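PDB 2FSQ: Atu0111 protein from Agrobacterium tumefaciens, which is of unknown function but probably belongs to the 2H phosphoesterase-like proteins. Local coordinates for residues Leu75-Val87 with His174-Ile186. Numbering follows the deposited sequence.
With ACY (acetic acid), chain B.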
ATOM      1  N   LEU A  75     -16.208  -1.585  -3.206  1.00 13.75           N
ATOM      2  CA  LEU A  75     -14.810  -1.205  -2.989  1.00 13.54           C
ATOM      3  C   LEU A  75     -14.761   0.154  -2.333  1.00 13.45           C
ATOM      4  O   LEU A  75     -15.625   0.998  -2.576  1.00 14.35           O
ATOM      5  CB  LEU A  75     -14.077  -1.132  -4.328  1.00 13.80           C
ATOM      6  CG  LEU A  75     -13.980  -2.422  -5.136  1.00 14.03           C
ATOM      7  CD1 LEU A  75     -13.296  -2.147  -6.477  1.00 14.61           C
ATOM      8  CD2 LEU A  75     -13.196  -3.472  -4.381  1.00 15.08           C
ATOM      9  N   ALA A  76     -13.775   0.359  -1.468  1.00 13.22           N
ATOM     10  CA  ALA A  76     -13.563   1.646  -0.825  1.00 12.95           C
ATOM     11  C   ALA A  76     -12.313   2.255  -1.426  1.00 12.57           C
ATOM     12  O   ALA A  76     -11.180   1.808  -1.153  1.00 13.11           O
ATOM     13  CB  ALA A  76     -13.402   1.493   0.675  1.00 13.46           C
ATOM     14  N   PHE A  77     -12.502   3.244  -2.295  1.00 12.65           N
ATOM     15  CA  PHE A  77     -11.377   3.876  -2.986  1.00 12.69           C
ATOM     16  C   PHE A  77     -10.779   4.960  -2.112  1.00 13.71           C
ATOM     17  O   PHE A  77     -11.506   5.744  -1.489  1.00 14.61           O
ATOM     18  CB  PHE A  77     -11.834   4.492  -4.329  1.00 13.20           C
ATOM     19  CG  PHE A  77     -12.077   3.473  -5.407  1.00 13.08           C
ATOM     20  CD1 PHE A  77     -11.101   3.197  -6.371  1.00 15.65           C
ATOM     21  CD2 PHE A  77     -13.277   2.772  -5.450  1.00 15.70           C
ATOM     22  CE1 PHE A  77     -11.335   2.248  -7.359  1.00 15.91           C
ATOM     23  CE2 PHE A  77     -13.522   1.838  -6.431  1.00 14.93           C
ATOM     24  CZ  PHE A  77     -12.555   1.565  -7.388  1.00 16.70           C
ATOM     25  N   THR A  78      -9.454   5.010  -2.081  1.00 13.86           N
ATOM     26  CA  THR A  78      -8.724   6.032  -1.352  1.00 13.85           C
ATOM     27  C   THR A  78      -8.570   7.278  -2.248  1.00 14.24           C
ATOM     28  O   THR A  78      -8.677   7.188  -3.470  1.00 14.47           O
ATOM     29  CB  THR A  78      -7.345   5.478  -0.969  1.00 14.36           C
ATOM     30  OG1 THR A  78      -6.694   5.034  -2.168  1.00 13.80           O
ATOM     31  CG2 THR A  78      -7.506   4.273  -0.048  1.00 15.05           C
ATOM     32  N   PRO A  79      -8.304   8.446  -1.650  1.00 14.37           N
ATOM     33  CA  PRO A  79      -8.160   9.661  -2.470  1.00 14.54           C
ATOM     34  C   PRO A  79      -6.967   9.585  -3.422  1.00 14.36           C
ATOM     35  O   PRO A  79      -5.945   8.994  -3.094  1.00 14.22           O
ATOM     36  CB  PRO A  79      -7.934  10.777  -1.429  1.00 15.25           C
ATOM     37  CG  PRO A  79      -8.557  10.211  -0.175  1.00 15.04           C
ATOM     38  CD  PRO A  79      -8.224   8.743  -0.208  1.00 15.12           C
ATOM     39  N   VAL A  80      -7.082  10.215  -4.581  1.00 14.93           N
ATOM     40  CA  VAL A  80      -5.958  10.256  -5.500  1.00 15.17           C
ATOM     41  C   VAL A  80      -4.707  10.825  -4.819  1.00 14.89           C
ATOM     42  O   VAL A  80      -3.590  10.304  -5.002  1.00 15.86           O
ATOM     43  CB  VAL A  80      -6.313  11.043  -6.777  1.00 15.74           C
ATOM     44  CG1 VAL A  80      -5.055  11.307  -7.610  1.00 16.64           C
ATOM     45  CG2 VAL A  80      -7.379  10.284  -7.571  1.00 17.68           C
ATOM     46  N   SER A  81      -4.867  11.858  -3.996  1.00 14.69           N
ATOM     47  CA  SER A  81      -3.699  12.482  -3.375  1.00 14.62           C
ATOM     48  C   SER A  81      -3.015  11.597  -2.312  1.00 14.76           C
ATOM     49  O   SER A  81      -1.936  11.948  -1.835  1.00 16.49           O
ATOM     50  CB  SER A  81      -4.038  13.834  -2.746  1.00 15.94           C
ATOM     51  OG  SER A  81      -4.977  13.665  -1.692  1.00 15.33           O
ATOM     52  N   SER A  82      -3.670  10.494  -1.927  1.00 13.86           N
ATOM     53  CA  SER A  82      -3.114   9.548  -0.947  1.00 13.38           C
ATOM     54  C   SER A  82      -2.314   8.431  -1.573  1.00 13.05           C
ATOM     55  O   SER A  82      -1.722   7.651  -0.842  1.00 12.94           O
ATOM     56  CB  SER A  82      -4.212   8.902  -0.103  1.00 12.65           C
ATOM     57  OG  SER A  82      -4.925   7.933  -0.860  1.00 13.02           O
ATOM     58  N   LEU A  83      -2.327   8.314  -2.898  1.00 13.64           N
ATOM     59  CA  LEU A  83      -1.715   7.151  -3.540  1.00 12.74           C
ATOM     60  C   LEU A  83      -0.231   7.055  -3.236  1.00 13.23           C
ATOM     61  O   LEU A  83       0.509   8.041  -3.304  1.00 14.23           O
ATOM     62  CB  LEU A  83      -1.954   7.174  -5.050  1.00 13.14           C
ATOM     63  CG  LEU A  83      -3.419   7.003  -5.485  1.00 14.44           C
ATOM     64  CD1 LEU A  83      -3.606   7.213  -7.002  1.00 15.69           C
ATOM     65  CD2 LEU A  83      -4.042   5.666  -5.030  1.00 16.44           C
ATOM     66  N   HIS A  84       0.201   5.848  -2.874  1.00 12.48           N
ATOM     67  CA  HIS A  84       1.578   5.654  -2.456  1.00 11.79           C
ATOM     68  C   HIS A  84       1.937   4.192  -2.539  1.00 12.01           C
ATOM     69  O   HIS A  84       1.058   3.329  -2.528  1.00 11.74           O
ATOM     70  CB  HIS A  84       1.760   6.077  -0.982  1.00 11.78           C
ATOM     71  CG  HIS A  84       0.854   5.346  -0.039  1.00 12.14           C
ATOM     72  ND1 HIS A  84       1.242   4.260   0.726  1.00 14.74           N
ATOM     73  CD2 HIS A  84      -0.443   5.574   0.266  1.00 11.04           C
ATOM     74  CE1 HIS A  84       0.205   3.836   1.437  1.00 11.35           C
ATOM     75  NE2 HIS A  84      -0.825   4.624   1.178  1.00 14.63           N
HETATM   76  N   MSE A  85       3.231   3.924  -2.618  1.00 11.49           N
HETATM   77  CA  MSE A  85       3.734   2.578  -2.402  1.00 11.69           C
HETATM   78  C   MSE A  85       4.378   2.561  -1.021  1.00 11.28           C
HETATM   79  O   MSE A  85       5.341   3.284  -0.773  1.00 12.43           O
HETATM   80  CB  MSE A  85       4.793   2.196  -3.440  1.00 11.94           C
HETATM   81  CG  MSE A  85       5.252   0.757  -3.232  1.00 11.91           C
HETATM   82 SE   MSE A  85       6.777   0.316  -4.402  0.75 15.79          SE
HETATM   83  CE  MSE A  85       8.174   1.037  -3.258  1.00 14.56           C
ATOM     84  N   THR A  86       3.888   1.712  -0.122  1.00 11.29           N
ATOM     85  CA  THR A  86       4.553   1.545   1.181  1.00 11.10           C
ATOM     86  C   THR A  86       5.912   0.866   0.974  1.00 11.00           C
ATOM     87  O   THR A  86       6.048  -0.074   0.185  1.00 11.83           O
ATOM     88  CB  THR A  86       3.659   0.735   2.114  1.00 11.50           C
ATOM     89  OG1 THR A  86       2.442   1.462   2.282  1.00 13.34           O
ATOM     90  CG2 THR A  86       4.309   0.509   3.494  1.00 12.36           C
ATOM     91  N   VAL A  87       6.927   1.414   1.639  1.00 11.03           N
ATOM     92  CA  VAL A  87       8.260   0.812   1.627  1.00 11.63           C
ATOM     93  C   VAL A  87       8.443  -0.039   2.885  1.00 11.73           C
ATOM     94  O   VAL A  87       8.938  -1.156   2.811  1.00 11.68           O
ATOM     95  CB  VAL A  87       9.353   1.886   1.571  1.00 11.60           C
ATOM     96  CG1 VAL A  87      10.758   1.270   1.599  1.00 13.88           C
ATOM     97  CG2 VAL A  87       9.176   2.724   0.300  1.00 14.02           C
ATOM     98  N   HIS A 174       8.582 -10.285   5.997  1.00 12.24           N
ATOM     99  CA  HIS A 174       9.597  -9.265   5.703  1.00 12.15           C
ATOM    100  C   HIS A 174      10.365  -9.544   4.413  1.00 11.63           C
ATOM    101  O   HIS A 174      10.514  -8.659   3.568  1.00 11.75           O
ATOM    102  CB  HIS A 174      10.570  -9.079   6.869  1.00 12.72           C
ATOM    103  CG  HIS A 174      11.610  -8.037   6.612  1.00 13.21           C
ATOM    104  ND1 HIS A 174      11.417  -6.698   6.895  1.00 13.11           N
ATOM    105  CD2 HIS A 174      12.840  -8.132   6.054  1.00 14.29           C
ATOM    106  CE1 HIS A 174      12.501  -6.020   6.548  1.00 13.99           C
ATOM    107  NE2 HIS A 174      13.373  -6.866   6.021  1.00 14.73           N
ATOM    108  N   ASP A 175      10.857 -10.768   4.269  1.00 12.59           N
ATOM    109  CA  ASP A 175      11.693 -11.113   3.125  1.00 13.10           C
ATOM    110  C   ASP A 175      10.914 -11.491   1.871  1.00 13.97           C
ATOM    111  O   ASP A 175      11.514 -11.600   0.792  1.00 15.98           O
ATOM    112  CB  ASP A 175      12.641 -12.257   3.492  1.00 13.76           C
ATOM    113  CG  ASP A 175      13.739 -11.820   4.433  1.00 15.42           C
ATOM    114  OD1 ASP A 175      14.258 -10.688   4.281  1.00 17.63           O
ATOM    115  OD2 ASP A 175      14.103 -12.639   5.307  1.00 21.76           O
ATOM    116  N   THR A 176       9.605 -11.718   2.014  1.00 13.12           N
ATOM    117  CA  THR A 176       8.744 -12.071   0.881  1.00 13.76           C
ATOM    118  C   THR A 176       7.690 -10.991   0.610  1.00 13.85           C
ATOM    119  O   THR A 176       6.653 -11.251  -0.007  1.00 15.87           O
ATOM    120  CB  THR A 176       8.013 -13.386   1.166  1.00 13.98           C
ATOM    121  OG1 THR A 176       7.359 -13.301   2.443  1.00 16.27           O
ATOM    122  CG2 THR A 176       9.008 -14.553   1.145  1.00 16.27           C
ATOM    123  N   TYR A 177       7.988  -9.784   1.039  1.00 12.80           N
ATOM    124  CA  TYR A 177       7.052  -8.665   0.963  1.00 12.10           C
ATOM    125  C   TYR A 177       6.587  -8.369  -0.464  1.00 12.45           C
ATOM    126  O   TYR A 177       7.419  -8.245  -1.371  1.00 13.59           O
ATOM    127  CB  TYR A 177       7.704  -7.418   1.597  1.00 12.25           C
ATOM    128  CG  TYR A 177       6.776  -6.226   1.631  1.00 11.61           C
ATOM    129  CD1 TYR A 177       5.721  -6.163   2.532  1.00 12.52           C
ATOM    130  CD2 TYR A 177       6.935  -5.182   0.728  1.00 11.48           C
ATOM    131  CE1 TYR A 177       4.853  -5.098   2.546  1.00 11.09           C
ATOM    132  CE2 TYR A 177       6.060  -4.099   0.724  1.00 12.12           C
ATOM    133  CZ  TYR A 177       5.013  -4.059   1.630  1.00 12.02           C
ATOM    134  OH  TYR A 177       4.126  -2.994   1.635  1.00 12.63           O
ATOM    135  N   GLU A 178       5.269  -8.223  -0.648  1.00 11.33           N
ATOM    136  CA  GLU A 178       4.720  -7.832  -1.938  1.00 12.08           C
ATOM    137  C   GLU A 178       4.499  -6.310  -2.001  1.00 11.52           C
ATOM    138  O   GLU A 178       3.624  -5.751  -1.312  1.00 11.53           O
ATOM    139  CB  GLU A 178       3.397  -8.570  -2.186  1.00 12.71           C
ATOM    140  CG  GLU A 178       2.776  -8.235  -3.533  1.00 14.87           C
ATOM    141  CD  GLU A 178       1.517  -9.020  -3.795  1.00 18.54           C
ATOM    142  OE1 GLU A 178       0.502  -8.757  -3.123  1.00 23.08           O
ATOM    143  OE2 GLU A 178       1.550  -9.890  -4.684  1.00 23.83           O
ATOM    144  N   PHE A 179       5.314  -5.646  -2.813  1.00 11.10           N
ATOM    145  CA  PHE A 179       5.137  -4.225  -3.039  1.00 11.12           C
ATOM    146  C   PHE A 179       3.877  -3.963  -3.842  1.00 11.36           C
ATOM    147  O   PHE A 179       3.551  -4.699  -4.766  1.00 11.32           O
ATOM    148  CB  PHE A 179       6.350  -3.634  -3.760  1.00 11.61           C
ATOM    149  CG  PHE A 179       7.601  -3.647  -2.940  1.00 12.80           C
ATOM    150  CD1 PHE A 179       7.856  -2.643  -2.010  1.00 13.27           C
ATOM    151  CD2 PHE A 179       8.530  -4.669  -3.098  1.00 14.80           C
ATOM    152  CE1 PHE A 179       9.023  -2.668  -1.254  1.00 14.52           C
ATOM    153  CE2 PHE A 179       9.683  -4.687  -2.345  1.00 14.90           C
ATOM    154  CZ  PHE A 179       9.929  -3.699  -1.421  1.00 14.67           C
ATOM    155  N   HIS A 180       3.189  -2.878  -3.516  1.00 10.75           N
ATOM    156  CA  HIS A 180       1.937  -2.584  -4.194  1.00 11.50           C
ATOM    157  C   HIS A 180       1.549  -1.137  -4.016  1.00 10.66           C
ATOM    158  O   HIS A 180       2.050  -0.460  -3.104  1.00 11.32           O
ATOM    159  CB  HIS A 180       0.825  -3.488  -3.669  1.00 12.25           C
ATOM    160  CG  HIS A 180       0.596  -3.349  -2.201  1.00 11.42           C
ATOM    161  ND1 HIS A 180       1.429  -3.927  -1.262  1.00 11.85           N
ATOM    162  CD2 HIS A 180      -0.361  -2.688  -1.504  1.00 13.67           C
ATOM    163  CE1 HIS A 180       0.992  -3.628  -0.048  1.00 13.48           C
ATOM    164  NE2 HIS A 180      -0.099  -2.889  -0.166  1.00 13.90           N
ATOM    165  N   ILE A 181       0.674  -0.661  -4.898  1.00 11.16           N
ATOM    166  CA  ILE A 181      -0.041   0.588  -4.657  1.00 11.35           C
ATOM    167  C   ILE A 181      -1.521   0.247  -4.485  1.00 10.75           C
ATOM    168  O   ILE A 181      -2.144  -0.356  -5.355  1.00 12.15           O
ATOM    169  CB  ILE A 181       0.156   1.581  -5.816  1.00 11.99           C
ATOM    170  CG1 ILE A 181       1.609   2.060  -5.800  1.00 13.33           C
ATOM    171  CG2 ILE A 181      -0.815   2.752  -5.685  1.00 13.65           C
ATOM    172  CD1 ILE A 181       1.984   3.026  -6.906  1.00 17.58           C
ATOM    173  N   THR A 182      -2.072   0.628  -3.345  1.00 10.75           N
ATOM    174  CA  THR A 182      -3.479   0.386  -3.072  1.00 10.98           C
ATOM    175  C   THR A 182      -4.331   1.427  -3.799  1.00 11.37           C
ATOM    176  O   THR A 182      -4.113   2.625  -3.657  1.00 12.91           O
ATOM    177  CB  THR A 182      -3.707   0.462  -1.562  1.00 11.58           C
ATOM    178  OG1 THR A 182      -2.986  -0.615  -0.948  1.00 13.21           O
ATOM    179  CG2 THR A 182      -5.217   0.365  -1.216  1.00 13.65           C
ATOM    180  N   LEU A 183      -5.277   0.944  -4.596  1.00 11.17           N
ATOM    181  CA  LEU A 183      -6.306   1.807  -5.162  1.00 12.41           C
ATOM    182  C   LEU A 183      -7.597   1.712  -4.341  1.00 12.19           C
ATOM    183  O   LEU A 183      -8.362   2.672  -4.282  1.00 13.25           O
ATOM    184  CB  LEU A 183      -6.596   1.434  -6.621  1.00 12.12           C
ATOM    185  CG  LEU A 183      -5.438   1.658  -7.597  1.00 14.26           C
ATOM    186  CD1 LEU A 183      -5.876   1.251  -8.982  1.00 16.61           C
ATOM    187  CD2 LEU A 183      -4.967   3.107  -7.588  1.00 16.58           C
ATOM    188  N   SER A 184      -7.844   0.557  -3.720  1.00 12.14           N
ATOM    189  CA  SER A 184      -9.100   0.377  -2.982  1.00 11.98           C
ATOM    190  C   SER A 184      -8.960  -0.724  -1.958  1.00 11.80           C
ATOM    191  O   SER A 184      -7.998  -1.500  -1.983  1.00 11.94           O
ATOM    192  CB  SER A 184     -10.258   0.022  -3.928  1.00 13.01           C
ATOM    193  OG  SER A 184     -10.198  -1.329  -4.334  1.00 13.61           O
ATOM    194  N   TYR A 185      -9.958  -0.800  -1.082  1.00 11.44           N
ATOM    195  CA  TYR A 185     -10.126  -1.934  -0.184  1.00 11.52           C
ATOM    196  C   TYR A 185     -11.404  -2.664  -0.542  1.00 12.46           C
ATOM    197  O   TYR A 185     -12.414  -2.033  -0.860  1.00 12.39           O
ATOM    198  CB  TYR A 185     -10.212  -1.452   1.264  1.00 12.57           C
ATOM    199  CG  TYR A 185      -8.880  -1.030   1.817  1.00 12.77           C
ATOM    200  CD1 TYR A 185      -8.116  -1.926   2.571  1.00 13.90           C
ATOM    201  CD2 TYR A 185      -8.356   0.231   1.555  1.00 12.81           C
ATOM    202  CE1 TYR A 185      -6.876  -1.568   3.053  1.00 13.71           C
ATOM    203  CE2 TYR A 185      -7.099   0.601   2.047  1.00 11.56           C
ATOM    204  CZ  TYR A 185      -6.370  -0.313   2.786  1.00 12.74           C
ATOM    205  OH  TYR A 185      -5.146   0.037   3.284  1.00 14.45           O
ATOM    206  N   ILE A 186     -11.382  -3.984  -0.423  1.00 13.05           N
ATOM    207  CA  ILE A 186     -12.599  -4.773  -0.623  1.00 13.08           C
ATOM    208  C   ILE A 186     -13.510  -4.586   0.599  1.00 13.26           C
ATOM    209  O   ILE A 186     -13.107  -4.877   1.730  1.00 13.41           O
ATOM    210  CB  ILE A 186     -12.287  -6.273  -0.767  1.00 14.22           C
ATOM    211  CG1 ILE A 186     -11.190  -6.503  -1.812  1.00 15.85           C
ATOM    212  CG2 ILE A 186     -13.573  -7.064  -1.047  1.00 16.68           C
ATOM    213  CD1 ILE A 186     -11.608  -6.205  -3.200  1.00 20.01           C
TER
HETATM  214  C   ACY B 450      -0.814  -0.496   1.710  1.00 28.03           C
HETATM  215  O   ACY B 450      -1.373   0.490   1.157  1.00 28.20           O
HETATM  216  OXT ACY B 450       0.391  -0.511   2.077  1.00 28.57           O
HETATM  217  CH3 ACY B 450      -1.613  -1.756   1.895  1.00 28.45           C
HETATM  218  O   HOH W   1      -7.524   5.128  -5.134  1.00 13.71           O
HETATM  219  O   HOH W   2      -2.169   4.010  -2.287  1.00 13.08           O
HETATM  220  O   HOH W   3      -0.750   1.868  -1.157  1.00 14.19           O
HETATM  221  O   HOH W   4       4.091  -1.691  -0.795  1.00 11.88           O
HETATM  222  O   HOH W   5       1.685  -0.070  -0.443  1.00 14.18           O
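Ala76 and Tyr185 form the hydrogen-bonded pair of a two-stranded antiparallel ribbon at one end of this contact, which then opens into a water-lined cleft near the centre of the chain, between two larger antiparallel sheets. Ala76 N reaches Tyr185 O at 2.8 Å and 165°, and Tyr185 N returns a bond to Ala76 O at 2.9 Å. On the ribbon face bearing Phe77 and Ser184, Ser184 CB sits squarely over the Phe77 ring, 4.1 Å from its centroid, in a CH-pi contact; Ser184 OG bonds to Pro140 O. Further along, Leu83 CD2 packs on Leu183 CD2 at 3.7 Å.

Beyond the ribbon, water replaces direct pairing: one molecule bridges His84 O and Thr182 N, another Thr86 N and His180 O. Here His84-Met85-Thr86 faces His180-Ile181-Thr182, the paired H-x-T motifs that mark the active cleft of 2H phosphoesterases, consistent with the family assignment. The two copies are built alike: each histidine CG is tucked between its own backbone N and carbonyl carbon (chi1 57° and 59°), turning both rings into the cleft. A bound acetic acid molecule, probably from the crystallisation liquor, sits between the motifs. Thr86 OG1 donates to its OXT at 2.9 Å and Thr182 OG1 to its O, also at 2.9 Å, while the two bridging waters each reach one of the same oxygens; its methyl is modelled implausibly near His180 NE2, so its exact orientation is doubtful. Glu178 O accepts from His180 ND1 at 2.9 Å, close to the ring plane, fixing the imidazole's rotation. Behind the cleft, the selenium of Met85, present as selenomethionine, lies obliquely beside the Phe179 ring, SE to centroid 5.0 Å, a Met-aromatic contact; Phe179 itself packs on helix 150-167.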